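PDB 7LVO: bifunctional purine biosynthetic protein ADE5,7 from Cryptococcus neoformans var. grubii serotype A, which catalyses the second and fifth steps of de novo purine biosynthesis, this chain being the N-terminal half that joins phosphoribosylamine to glycine at the expense of ATP. Local coordinates for residues G112-Q115 with P116-G120; L52-K55 with L56-S60; V357-A360 with C361-R365; V334-D338 with P339-A343. All coordinates share one frame; numbering follows the deposited sequence.

Contact 1 (G112-Q115 with P116-G120)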
loop_
_atom_site.group_PDB
_atom_site.type_symbol
_atom_site.label_atom_id
_atom_site.label_comp_id
_atom_site.label_asym_id
_atom_site.label_seq_id
_atom_site.Cartn_x
_atom_site.Cartn_y
_atom_site.Cartn_z
ATOM N N GLY A 112 -7.210 -5.462 -0.191
ATOM C CA GLY A 112 -5.844 -5.033 -0.392
ATOM C C GLY A 112 -5.726 -3.851 -1.332
ATOM O O GLY A 112 -5.219 -2.788 -0.968
ATOM N N PRO A 113 -6.191 -4.018 -2.567
ATOM C CA PRO A 113 -6.077 -2.934 -3.551
ATOM C C PRO A 113 -6.884 -1.707 -3.143
ATOM O O PRO A 113 -7.719 -1.727 -2.230
ATOM C CB PRO A 113 -6.619 -3.556 -4.844
ATOM C CG PRO A 113 -6.516 -5.043 -4.634
ATOM C CD PRO A 113 -6.739 -5.254 -3.157
ATOM N N GLU A 114 -6.631 -0.613 -3.865
ATOM C CA GLU A 114 -7.294 0.653 -3.579
ATOM C C GLU A 114 -8.695 0.702 -4.176
ATOM O O GLU A 114 -9.625 1.225 -3.546
ATOM C CB GLU A 114 -6.445 1.811 -4.116
ATOM C CG GLU A 114 -7.083 3.185 -3.989
ATOM C CD GLU A 114 -6.381 4.234 -4.844
ATOM O OE1 GLU A 114 -5.402 3.881 -5.535
ATOM O OE2 GLU A 114 -6.810 5.409 -4.825
ATOM N N GLN A 115 -8.865 0.166 -5.386
ATOM C CA GLN A 115 -10.124 0.355 -6.100
ATOM C C GLN A 115 -11.335 -0.114 -5.305
ATOM O O GLN A 115 -12.297 0.662 -5.181
ATOM C CB GLN A 115 -10.051 -0.348 -7.457
ATOM C CG GLN A 115 -11.297 -0.174 -8.315
ATOM C CD GLN A 115 -11.073 -0.582 -9.761
ATOM O OE1 GLN A 115 -10.165 -0.078 -10.426
ATOM N NE2 GLN A 115 -11.900 -1.499 -10.254
ATOM N N PRO A 116 -11.378 -1.338 -4.765
ATOM C CA PRO A 116 -12.596 -1.760 -4.043
ATOM C C PRO A 116 -12.904 -0.890 -2.834
ATOM O O PRO A 116 -14.079 -0.640 -2.544
ATOM C CB PRO A 116 -12.288 -3.213 -3.644
ATOM C CG PRO A 116 -10.798 -3.333 -3.707
ATOM C CD PRO A 116 -10.357 -2.401 -4.806
ATOM N N LEU A 117 -11.881 -0.431 -2.113
ATOM C CA LEU A 117 -12.123 0.439 -0.964
ATOM C C LEU A 117 -12.717 1.771 -1.404
ATOM O O LEU A 117 -13.778 2.185 -0.916
ATOM C CB LEU A 117 -10.822 0.655 -0.193
ATOM C CG LEU A 117 -10.318 -0.546 0.598
ATOM C CD1 LEU A 117 -8.940 -0.270 1.179
ATOM C CD2 LEU A 117 -11.293 -0.911 1.699
ATOM N N VAL A 118 -12.055 2.454 -2.343
ATOM C CA VAL A 118 -12.559 3.743 -2.814
ATOM C C VAL A 118 -13.913 3.575 -3.485
ATOM O O VAL A 118 -14.740 4.493 -3.474
ATOM C CB VAL A 118 -11.535 4.400 -3.763
ATOM C CG1 VAL A 118 -12.129 5.618 -4.432
ATOM C CG2 VAL A 118 -10.278 4.775 -2.995
ATOM N N ASP A 119 -14.160 2.414 -4.092
ATOM C CA ASP A 119 -15.452 2.146 -4.711
ATOM C C ASP A 119 -16.518 1.755 -3.695
ATOM O O ASP A 119 -17.687 1.648 -4.062
ATOM C CB ASP A 119 -15.308 1.048 -5.764
ATOM C CG ASP A 119 -14.585 1.531 -7.016
ATOM O OD1 ASP A 119 -14.289 2.738 -7.101
ATOM O OD2 ASP A 119 -14.319 0.705 -7.916
ATOM N N GLY A 120 -16.144 1.546 -2.437
ATOM C CA GLY A 120 -17.095 1.316 -1.382
ATOM C C GLY A 120 -17.371 -0.123 -1.024
ATOM O O GLY A 120 -18.512 -0.442 -0.662
#
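Val-118 N gives its hydrogen to Glu-114 O at 3.0 Å in an almost straight bond (175°), and, one residue on, Asp-119 N reaches Gln-115 O at 2.8 Å in a more bent one. Pro-116 lies in the first turn and has no N-H to offer. Pro-113 O, without a polar partner, faces carbon instead, with Pro-116 CD at 3.7 Å and Leu-117 CD1 against it. These residues form the short helix 114-118 that follows strand 108-111, an edge strand of the parallel sheet in the N domain of GAR synthetase. The helix closes in a Schellman motif: Gly-120, with positive phi (97°), sends its N back to Leu-117 O at 2.9 Å, and it also stands at the N-cap of helix 121-126. Along one side Glu-114 and Val-118 run abreast, CG to CG2 3.7 Å. Gln-115 is extended, CG anti to its N, which carries CG past the carboxylate of Asp-119, 3.2 Å from OD2, with amide and carboxylate planes 36° apart. Glu-114 OE1 lies close to Glu-143 OE2, and Glu-143 is also held by Arg-335. The Glu-114 side chain also touches Leu-195, in the predicted ATP-binding region.

Contact 2 (L52-K55 with L56-S60)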
loop_
_atom_site.group_PDB
_atom_site.type_symbol
_atom_site.label_atom_id
_atom_site.label_comp_id
_atom_site.label_asym_id
_atom_site.label_seq_id
_atom_site.Cartn_x
_atom_site.Cartn_y
_atom_site.Cartn_z
ATOM N N LEU A 52 0.353 -11.014 3.829
ATOM C CA LEU A 52 -0.689 -10.993 4.855
ATOM C C LEU A 52 -1.215 -12.399 5.134
ATOM O O LEU A 52 -1.351 -12.805 6.296
ATOM C CB LEU A 52 -1.831 -10.066 4.439
ATOM C CG LEU A 52 -1.509 -8.583 4.439
ATOM C CD1 LEU A 52 -2.615 -7.785 3.749
ATOM C CD2 LEU A 52 -1.302 -8.066 5.866
ATOM N N ALA A 53 -1.524 -13.156 4.077
ATOM C CA ALA A 53 -1.927 -14.545 4.260
ATOM C C ALA A 53 -0.870 -15.320 5.027
ATOM O O ALA A 53 -1.200 -16.184 5.851
ATOM C CB ALA A 53 -2.193 -15.207 2.903
ATOM N N PHE A 54 0.406 -15.020 4.767
ATOM C CA PHE A 54 1.493 -15.688 5.465
ATOM C C PHE A 54 1.354 -15.534 6.973
ATOM O O PHE A 54 1.445 -16.514 7.718
ATOM C CB PHE A 54 2.830 -15.125 4.964
ATOM C CG PHE A 54 4.018 -15.529 5.788
ATOM C CD1 PHE A 54 4.546 -16.810 5.693
ATOM C CD2 PHE A 54 4.622 -14.619 6.642
ATOM C CE1 PHE A 54 5.650 -17.181 6.446
ATOM C CE2 PHE A 54 5.729 -14.984 7.398
ATOM C CZ PHE A 54 6.241 -16.265 7.298
ATOM N N LYS A 55 1.124 -14.310 7.439
ATOM C CA LYS A 55 1.018 -14.067 8.877
ATOM C C LYS A 55 -0.312 -14.562 9.436
ATOM O O LYS A 55 -0.347 -15.239 10.470
ATOM C CB LYS A 55 1.196 -12.578 9.168
ATOM C CG LYS A 55 2.581 -12.035 8.850
ATOM C CD LYS A 55 3.675 -12.734 9.669
ATOM C CE LYS A 55 3.444 -12.596 11.169
ATOM N NZ LYS A 55 4.582 -13.145 11.964
ATOM N N LEU A 56 -1.419 -14.252 8.752
ATOM C CA LEU A 56 -2.727 -14.671 9.248
ATOM C C LEU A 56 -2.794 -16.183 9.430
ATOM O O LEU A 56 -3.399 -16.677 10.391
ATOM C CB LEU A 56 -3.826 -14.195 8.301
ATOM C CG LEU A 56 -3.987 -12.682 8.171
ATOM C CD1 LEU A 56 -5.018 -12.356 7.102
ATOM C CD2 LEU A 56 -4.363 -12.040 9.496
ATOM N N ALA A 57 -2.164 -16.935 8.524
ATOM C CA ALA A 57 -2.217 -18.391 8.599
ATOM C C ALA A 57 -1.503 -18.942 9.830
ATOM O O ALA A 57 -1.720 -20.104 10.191
ATOM C CB ALA A 57 -1.610 -19.002 7.337
ATOM N N GLN A 58 -0.667 -18.142 10.482
ATOM C CA GLN A 58 0.006 -18.566 11.700
ATOM C C GLN A 58 -0.836 -18.354 12.953
ATOM O O GLN A 58 -0.461 -18.851 14.022
ATOM C CB GLN A 58 1.330 -17.815 11.857
ATOM C CG GLN A 58 2.350 -18.125 10.773
ATOM C CD GLN A 58 3.616 -17.309 10.924
ATOM O OE1 GLN A 58 3.563 -16.110 11.210
ATOM N NE2 GLN A 58 4.757 -17.952 10.752
ATOM N N SER A 59 -1.950 -17.634 12.848
ATOM C CA SER A 59 -2.808 -17.401 14.005
ATOM C C SER A 59 -3.552 -18.677 14.375
ATOM O O SER A 59 -4.181 -19.309 13.527
ATOM C CB SER A 59 -3.805 -16.287 13.711
ATOM O OG SER A 59 -4.916 -16.328 14.607
ATOM N N SER A 60 -3.497 -19.044 15.656
ATOM C CA SER A 60 -4.285 -20.170 16.144
ATOM C C SER A 60 -5.774 -19.861 16.189
ATOM O O SER A 60 -6.571 -20.772 16.435
ATOM C CB SER A 60 -3.799 -20.594 17.536
ATOM O OG SER A 60 -3.965 -19.550 18.474
#
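Leu-56 N is bonded to Leu-52 O at 2.9 Å and Ala-57 N to Ala-53 O at the same length, the first nearly straight, the second bent as the helix begins to unwind. Gln-58 N then reaches back only three residues, to Lys-55 O at 2.9 Å, and comes in from above the carbonyl plane, 55° out of it. Gln-58 is itself part of a type I beta turn from Leu-56 to Ser-59, closed by Ser-59 N on Leu-56 O. Among the side chains the polar link is a weak one: Lys-55 NZ meets Gln-58 OE1 at 3.2 Å. The lysine is folded at both chi2 (-61°) and chi3 (-58°), so that its chain curls round and CD, CE and NZ all lie near that amide oxygen. The other end of the same amide, NE2, sits 4.1 Å from Phe-54 CZ. The phenylalanine ring also makes an edge-to-face pair with Phe-410. Ser-59 OG is hydrogen-bonded to Asp-353 OD2 and to Arg-61 N, tying the chain that leaves the turn to Asp-353 and to the approach to strand 62-67. Apolar packing lies farther out. The Leu-56 side chain sits among Ile-40, Leu-42 and Ile-65 of two neighbouring strands and Leu-354 and Leu-358 of helix 354-362. Ala-53 packs on Leu-42 and Ile-65. Helix 47-56 thus covers a parallel sheet and turns back into strand 62-67, the beta-alpha-beta crossover of the N domain, which links the adjacent strands 38-44 and 62-67.

Contact 3 (V357-A360 with C361-R365)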
loop_
_atom_site.group_PDB
_atom_site.type_symbol
_atom_site.label_atom_id
_atom_site.label_comp_id
_atom_site.label_asym_id
_atom_site.label_seq_id
_atom_site.Cartn_x
_atom_site.Cartn_y
_atom_site.Cartn_z
ATOM N N VAL A 357 -4.921 -8.467 15.708
ATOM C CA VAL A 357 -4.735 -7.038 15.483
ATOM C C VAL A 357 -5.809 -6.503 14.538
ATOM O O VAL A 357 -6.407 -5.451 14.780
ATOM C CB VAL A 357 -3.320 -6.768 14.939
ATOM C CG1 VAL A 357 -3.184 -5.313 14.505
ATOM C CG2 VAL A 357 -2.278 -7.130 15.984
ATOM N N LEU A 358 -6.078 -7.230 13.453
ATOM C CA LEU A 358 -7.046 -6.749 12.473
ATOM C C LEU A 358 -8.455 -6.709 13.058
ATOM O O LEU A 358 -9.223 -5.790 12.771
ATOM C CB LEU A 358 -7.002 -7.630 11.223
ATOM C CG LEU A 358 -5.666 -7.706 10.485
ATOM C CD1 LEU A 358 -5.791 -8.667 9.304
ATOM C CD2 LEU A 358 -5.238 -6.325 9.999
ATOM N N LEU A 359 -8.812 -7.702 13.872
ATOM C CA LEU A 359 -10.141 -7.722 14.468
ATOM C C LEU A 359 -10.266 -6.660 15.549
ATOM O O LEU A 359 -11.319 -6.027 15.682
ATOM C CB LEU A 359 -10.451 -9.100 15.042
ATOM C CG LEU A 359 -10.831 -10.184 14.036
ATOM C CD1 LEU A 359 -10.946 -11.532 14.743
ATOM C CD2 LEU A 359 -12.125 -9.847 13.317
ATOM N N ALA A 360 -9.202 -6.447 16.324
ATOM C CA ALA A 360 -9.228 -5.375 17.316
ATOM C C ALA A 360 -9.501 -4.026 16.663
ATOM O O ALA A 360 -10.072 -3.132 17.298
ATOM C CB ALA A 360 -7.907 -5.341 18.086
ATOM N N CYS A 361 -9.089 -3.854 15.404
ATOM C CA CYS A 361 -9.353 -2.601 14.707
ATOM C C CYS A 361 -10.832 -2.469 14.355
ATOM O O CYS A 361 -11.455 -1.432 14.615
ATOM C CB CYS A 361 -8.485 -2.515 13.451
ATOM S SG CYS A 361 -6.743 -2.195 13.790
ATOM N N VAL A 362 -11.416 -3.507 13.750
ATOM C CA VAL A 362 -12.814 -3.413 13.364
ATOM C C VAL A 362 -13.736 -3.474 14.580
ATOM O O VAL A 362 -14.883 -3.023 14.502
ATOM C CB VAL A 362 -13.195 -4.506 12.354
ATOM C CG1 VAL A 362 -12.274 -4.438 11.149
ATOM C CG2 VAL A 362 -13.157 -5.889 13.000
ATOM N N GLU A 363 -13.264 -4.023 15.699
ATOM C CA GLU A 363 -14.049 -4.127 16.925
ATOM C C GLU A 363 -13.788 -2.977 17.890
ATOM O O GLU A 363 -14.414 -2.918 18.950
ATOM C CB GLU A 363 -13.769 -5.467 17.607
ATOM C CG GLU A 363 -14.229 -6.663 16.784
ATOM C CD GLU A 363 -13.898 -7.990 17.423
ATOM O OE1 GLU A 363 -13.336 -8.000 18.534
ATOM O OE2 GLU A 363 -14.209 -9.036 16.809
ATOM N N ARG A 364 -12.882 -2.065 17.546
ATOM C CA ARG A 364 -12.673 -0.829 18.298
ATOM C C ARG A 364 -12.077 -1.118 19.676
ATOM O O ARG A 364 -12.554 -0.621 20.698
ATOM C CB ARG A 364 -13.979 -0.035 18.419
ATOM C CG ARG A 364 -14.841 -0.037 17.146
ATOM C CD ARG A 364 -14.024 0.243 15.873
ATOM N NE ARG A 364 -14.823 0.010 14.672
ATOM C CZ ARG A 364 -15.526 0.934 14.038
ATOM N NH1 ARG A 364 -15.522 2.194 14.432
ATOM N NH2 ARG A 364 -16.238 0.586 12.968
ATOM N N ARG A 365 -11.011 -1.915 19.694
ATOM C CA ARG A 365 -10.296 -2.233 20.924
ATOM C C ARG A 365 -8.789 -2.366 20.673
ATOM O O ARG A 365 -8.098 -3.150 21.337
ATOM C CB ARG A 365 -10.844 -3.503 21.560
ATOM C CG ARG A 365 -11.268 -4.561 20.549
ATOM C CD ARG A 365 -11.825 -5.813 21.223
ATOM N NE ARG A 365 -10.772 -6.754 21.581
ATOM C CZ ARG A 365 -10.297 -7.690 20.768
ATOM N NH1 ARG A 365 -10.764 -7.844 19.541
ATOM N NH2 ARG A 365 -9.335 -8.497 21.203
#
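Arg-365 places its CG between its own backbone N and carbonyl carbon (chi1 36°), and a bend at chi3 folds the guanidinium back over Ala-360. The methyl CB of Ala-360 lies 4.1 Å from NH1, over one guanidinium face and offset toward its rim. NH1 also forms a salt bridge with Glu-363 OE1 at 2.8 Å, its hydrogen bond being weak and strongly bent, while NH2 pairs with Glu-356 OE2; the positive charge is thus shared between two carboxylates, Glu-363 at the C-terminal end of the helix and Glu-356 near its start. Glu-363 is extended beyond CG and runs alongside Leu-359, OE2 4.1 Å from CD2. Leu-359 CD2 touches Val-362 CG2 as well, the two side chains crossing at a slant. Arg-364 NE donates to Val-362 O at 3.0 Å, with the oxygen near the guanidinium plane but NE well above the carbonyl plane.

On the inner side Leu-358 packs on Leu-108 and Val-110 of strand 108-111 and on Phe-246, which also meets Val-357 and Cys-361. Glu-363 N to Leu-359 O is the last ordinary helical bond. Beyond it Arg-365 N reaches five residues back to Ala-360 O at 2.8 Å and 177°, and inside that loop Arg-364 N makes a weak bond to Cys-361 O. With positive phi at Arg-364 (68°), helix 354-362 therefore finishes in a Schellman motif, here closed by a non-glycine residue.

Contact 4 (V334-D338 with P339-A343)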
loop_
_atom_site.group_PDB
_atom_site.type_symbol
_atom_site.label_atom_id
_atom_site.label_comp_id
_atom_site.label_asym_id
_atom_site.label_seq_id
_atom_site.Cartn_x
_atom_site.Cartn_y
_atom_site.Cartn_z
ATOM N N VAL A 334 -4.976 4.228 2.035
ATOM C CA VAL A 334 -5.888 3.742 3.066
ATOM C C VAL A 334 -5.878 2.225 3.138
ATOM O O VAL A 334 -6.903 1.599 3.431
ATOM C CB VAL A 334 -7.318 4.267 2.826
ATOM C CG1 VAL A 334 -7.345 5.806 2.875
ATOM C CG2 VAL A 334 -7.857 3.758 1.492
ATOM N N ARG A 335 -4.721 1.627 2.873
ATOM C CA ARG A 335 -4.565 0.183 2.938
ATOM C C ARG A 335 -3.081 -0.137 3.021
ATOM O O ARG A 335 -2.227 0.741 2.885
ATOM C CB ARG A 335 -5.214 -0.505 1.732
ATOM C CG ARG A 335 -5.140 0.275 0.420
ATOM C CD ARG A 335 -3.718 0.571 0.010
ATOM N NE ARG A 335 -3.655 1.340 -1.232
ATOM C CZ ARG A 335 -2.529 1.715 -1.825
ATOM N NH1 ARG A 335 -1.348 1.391 -1.329
ATOM N NH2 ARG A 335 -2.591 2.429 -2.944
ATOM N N PHE A 336 -2.785 -1.412 3.261
ATOM C CA PHE A 336 -1.396 -1.846 3.314
ATOM C C PHE A 336 -0.679 -1.501 2.010
ATOM O O PHE A 336 -1.285 -1.441 0.937
ATOM C CB PHE A 336 -1.305 -3.344 3.582
ATOM C CG PHE A 336 -1.502 -3.713 5.024
ATOM C CD1 PHE A 336 -0.485 -3.526 5.937
ATOM C CD2 PHE A 336 -2.706 -4.254 5.466
ATOM C CE1 PHE A 336 -0.662 -3.859 7.268
ATOM C CE2 PHE A 336 -2.877 -4.598 6.789
ATOM C CZ PHE A 336 -1.858 -4.399 7.691
ATOM N N GLY A 337 0.627 -1.259 2.117
ATOM C CA GLY A 337 1.437 -0.898 0.978
ATOM C C GLY A 337 2.172 -2.092 0.393
ATOM O O GLY A 337 2.374 -3.113 1.046
ATOM N N ASP A 338 2.575 -1.950 -0.867
ATOM C CA ASP A 338 3.305 -2.990 -1.581
ATOM C C ASP A 338 4.506 -2.328 -2.244
ATOM O O ASP A 338 4.325 -1.375 -3.030
ATOM C CB ASP A 338 2.405 -3.672 -2.610
ATOM C CG ASP A 338 3.014 -4.943 -3.169
ATOM O OD1 ASP A 338 4.181 -4.917 -3.573
ATOM O OD2 ASP A 338 2.316 -5.980 -3.176
ATOM N N PRO A 339 5.741 -2.791 -1.988
ATOM C CA PRO A 339 6.130 -3.960 -1.192
ATOM C C PRO A 339 6.499 -3.684 0.267
ATOM O O PRO A 339 7.228 -4.475 0.852
ATOM C CB PRO A 339 7.360 -4.476 -1.949
ATOM C CG PRO A 339 8.025 -3.191 -2.403
ATOM C CD PRO A 339 6.899 -2.208 -2.696
ATOM N N GLU A 340 5.984 -2.600 0.851
ATOM C CA GLU A 340 6.299 -2.311 2.250
ATOM C C GLU A 340 5.794 -3.421 3.167
ATOM O O GLU A 340 6.440 -3.758 4.166
ATOM C CB GLU A 340 5.689 -0.968 2.667
ATOM C CG GLU A 340 6.384 0.251 2.108
ATOM C CD GLU A 340 5.749 0.758 0.836
ATOM O OE1 GLU A 340 4.906 0.035 0.265
ATOM O OE2 GLU A 340 6.088 1.875 0.412
ATOM N N THR A 341 4.630 -3.993 2.850
ATOM C CA THR A 341 4.050 -5.019 3.710
ATOM C C THR A 341 4.924 -6.260 3.758
ATOM O O THR A 341 5.118 -6.850 4.831
ATOM C CB THR A 341 2.646 -5.375 3.225
ATOM O OG1 THR A 341 1.812 -4.214 3.288
ATOM C CG2 THR A 341 2.033 -6.482 4.075
ATOM N N GLN A 342 5.471 -6.671 2.608
ATOM C CA GLN A 342 6.288 -7.884 2.581
ATOM C C GLN A 342 7.461 -7.799 3.546
ATOM O O GLN A 342 7.866 -8.814 4.125
ATOM C CB GLN A 342 6.802 -8.144 1.166
ATOM C CG GLN A 342 5.707 -8.511 0.156
ATOM C CD GLN A 342 5.119 -7.303 -0.553
ATOM O OE1 GLN A 342 4.626 -6.363 0.081
ATOM N NE2 GLN A 342 5.171 -7.321 -1.880
ATOM N N ALA A 343 8.016 -6.604 3.739
ATOM C CA ALA A 343 9.116 -6.455 4.689
ATOM C C ALA A 343 8.610 -6.289 6.117
ATOM O O ALA A 343 9.169 -6.886 7.040
ATOM C CB ALA A 343 9.991 -5.266 4.296
#
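Gly-337 O is gripped twice by Thr-341 where the loop after strand 326-333 enters helix 340-344 of the ATP-grasp domain, just beyond Asn-333, a predicted magnesium ligand. Of these hydrogen bonds, OG1 donates at 2.6 Å, in the carbonyl plane and on a lone pair, whereas N donates at 3.0 Å from above that plane. Placing OG1 beside its own backbone N (chi1 -61°) is what lets one threonine supply both donors. The third bond joins side chains: Gln-342 NE2 gives a nearly straight hydrogen (175°) to Asp-338 OD1, which it meets from above the carboxylate plane, the two flat groups standing 78° apart. Asp-338 OD2 takes a hydrogen from Arg-48 N, so both oxygens of this carboxylate are engaged.

The peptide before Pro-339 is cis, which turns the chain sharply and leaves Pro-339 CB 3.6 Å from Asp-338 OD1. In the packing, Glu-340 bends at chi2, carrying OE1 to 3.5 Å from Gly-337 C, an approach that Gly-337, having no CB, does not obstruct. Glu-340 OE2 is hydrogen-bonded to OG of Ser-242, a predicted ATP-site residue. Phe-336 crosses Thr-341 at about a right angle, its CB 3.2 Å from OG1.

In the fold
Along the chain the four contacts come in series, each local and none nested or crossing: contact 2 ends helix 47-56 before strand 62-67, contact 1 forms the short helix after strand 108-111, contact 4 leads from strand 326-333 into helix 340-344, and contact 3 ends helix 354-362. Contacts 1 and 2 belong to the N domain, 4 and 3 to the ATP-grasp range, yet contact 4 touches contacts 1 and 2, and contact 2 touches contact 3. Residues 334-335 of contact 4 pack on Gly-112, Glu-114 and Leu-117 of contact 1, while Phe-336 and Thr-341 touch Leu-52 of contact 2. Helix 47-56 of contact 2 reaches helix 354-362 of contact 3; the centres of these two contacts lie about 16 Å apart.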